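Local coordinates for cystathionine beta-lyase family protein, YNBB B.subtilis ortholog (Clostridium acetobutylicum, PDB 3HVY), which is a putative pyridoxal-phosphate-dependent lyase of the methionine gamma-lyase family, related to cystathionine beta-lyases and implicated in aluminium resistance, at the interface of chains A and B. Numbering follows the deposited sequence. Chains: chain A/B, Cystathionine beta-lyase family protein, YNBB B.subtilis ortholog.

The interface of chains A and B. Residues chain A 9, 13-14; chain B 47, 50-51, 54-55.
Helix 4-14 of one chain packs against helix 18-55 of its partner, and A:Ser9, A:Lys13 and A:Tyr14 meet the last turns of the long helix from B:Leu47 to B:Glu55. The arrangement illustrates how a short N-terminal helix can be laid against the partner in a two-fold symmetric interface. On the A:Ser9 side, the side-chain amino group NZ of B:Lys51 gives a hydrogen bond of 2.6 Å to the hydroxyl OG of A:Ser9. The bend of the lysine chain at chi3 (-75°) turns its tip towards this hydroxyl, while CD2 of B:Leu47 covers the serine CB at 3.8 Å. Further along, the chains of A:Lys13 and B:Lys51 run antiparallel, touching through their methylenes, CD of A:Lys13 lying 3.7 Å from CG of B:Lys51. The amide oxygen OE1 of B:Gln54 accepts a hydrogen bond from the phenol OH of A:Tyr14 at 2.5 Å. The donor stands above the carbonyl plane, and OE1 lies at the ring's edge, in the ring plane, with ring and amide turned 69° apart. A weak bond from NZ of A:Lys13 reaches the same oxygen at 3.2 Å. CG of A:Lys13 lies over the centre of one tyrosine face, and CD1 of B:Leu47 touches CE2 of that ring. OE2 of B:Glu55 lies 5.0 Å from NZ of A:Lys13, too far for a salt bridge, though it may favour the lysine's positive charge. This patch and its symmetry twin probably help to hold the two chains together within the four-chain deposited assembly.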
loop_
_atom_site.group_PDB
_atom_site.type_symbol
_atom_site.label_atom_id
_atom_site.label_comp_id
_atom_site.label_asym_id
_atom_site.label_seq_id
_atom_site.Cartn_x
_atom_site.Cartn_y
_atom_site.Cartn_z
ATOM N N SER A 9 -37.400 -5.824 -9.909
ATOM C CA SER A 9 -36.243 -4.996 -10.115
ATOM C C SER A 9 -35.501 -5.370 -11.401
ATOM O O SER A 9 -35.048 -4.497 -12.136
ATOM C CB SER A 9 -35.301 -5.097 -8.924
ATOM O OG SER A 9 -34.190 -4.233 -9.105
ATOM N N LYS A 13 -35.231 -2.605 -14.192
ATOM C CA LYS A 13 -33.935 -1.989 -14.466
ATOM C C LYS A 13 -33.304 -2.504 -15.741
ATOM O O LYS A 13 -32.723 -1.733 -16.472
ATOM C CB LYS A 13 -32.922 -2.150 -13.320
ATOM C CG LYS A 13 -31.567 -1.422 -13.641
ATOM C CD LYS A 13 -30.918 -0.692 -12.456
ATOM C CE LYS A 13 -29.997 0.455 -12.923
ATOM N NZ LYS A 13 -28.729 -0.039 -13.586
ATOM N N TYR A 14 -33.407 -3.805 -16.004
ATOM C CA TYR A 14 -32.672 -4.403 -17.129
ATOM C C TYR A 14 -33.527 -4.918 -18.289
ATOM O O TYR A 14 -32.989 -5.467 -19.279
ATOM C CB TYR A 14 -31.784 -5.535 -16.638
ATOM C CG TYR A 14 -30.810 -5.087 -15.565
ATOM C CD1 TYR A 14 -29.666 -4.377 -15.896
ATOM C CD2 TYR A 14 -31.040 -5.382 -14.227
ATOM C CE1 TYR A 14 -28.759 -3.959 -14.901
ATOM C CE2 TYR A 14 -30.171 -4.972 -13.252
ATOM C CZ TYR A 14 -29.015 -4.263 -13.598
ATOM O OH TYR A 14 -28.124 -3.859 -12.627
ATOM N N LEU B 47 -28.236 -8.022 -6.098
ATOM C CA LEU B 47 -28.786 -7.111 -7.095
ATOM C C LEU B 47 -28.857 -5.678 -6.534
ATOM O O LEU B 47 -28.513 -4.689 -7.189
ATOM C CB LEU B 47 -30.170 -7.589 -7.492
ATOM C CG LEU B 47 -30.968 -6.761 -8.488
ATOM C CD1 LEU B 47 -30.219 -6.573 -9.796
ATOM C CD2 LEU B 47 -32.348 -7.402 -8.681
ATOM N N LEU B 50 -25.442 -4.320 -6.745
ATOM C CA LEU B 50 -25.049 -4.134 -8.155
ATOM C C LEU B 50 -25.670 -2.876 -8.691
ATOM O O LEU B 50 -25.013 -2.064 -9.330
ATOM C CB LEU B 50 -25.416 -5.332 -8.993
ATOM C CG LEU B 50 -25.148 -5.268 -10.505
ATOM C CD1 LEU B 50 -23.654 -5.016 -10.835
ATOM C CD2 LEU B 50 -25.678 -6.518 -11.168
ATOM N N LYS B 51 -26.953 -2.700 -8.424
ATOM C CA LYS B 51 -27.644 -1.504 -8.840
ATOM C C LYS B 51 -27.019 -0.193 -8.355
ATOM O O LYS B 51 -26.901 0.792 -9.131
ATOM C CB LYS B 51 -29.104 -1.548 -8.361
ATOM C CG LYS B 51 -30.029 -2.298 -9.261
ATOM C CD LYS B 51 -31.541 -1.923 -8.986
ATOM C CE LYS B 51 -32.062 -2.578 -7.694
ATOM N NZ LYS B 51 -33.528 -2.318 -7.433
ATOM N N GLN B 54 -23.876 0.681 -10.178
ATOM C CA GLN B 54 -24.163 1.139 -11.564
ATOM C C GLN B 54 -24.756 2.535 -11.554
ATOM O O GLN B 54 -24.376 3.408 -12.382
ATOM C CB GLN B 54 -25.077 0.145 -12.278
ATOM C CG GLN B 54 -24.356 -1.195 -12.502
ATOM C CD GLN B 54 -25.126 -2.208 -13.291
ATOM O OE1 GLN B 54 -26.359 -2.172 -13.365
ATOM N NE2 GLN B 54 -24.394 -3.169 -13.861
ATOM N N GLU B 55 -25.627 2.795 -10.593
ATOM C CA GLU B 55 -26.225 4.125 -10.501
ATOM C C GLU B 55 -25.206 5.215 -10.123
ATOM O O GLU B 55 -25.345 6.320 -10.556
ATOM C CB GLU B 55 -27.455 4.136 -9.580
ATOM C CG GLU B 55 -28.606 3.253 -10.151
ATOM C CD GLU B 55 -29.763 2.969 -9.160
ATOM O OE1 GLU B 55 -29.766 3.564 -8.067
ATOM O OE2 GLU B 55 -30.678 2.171 -9.496
#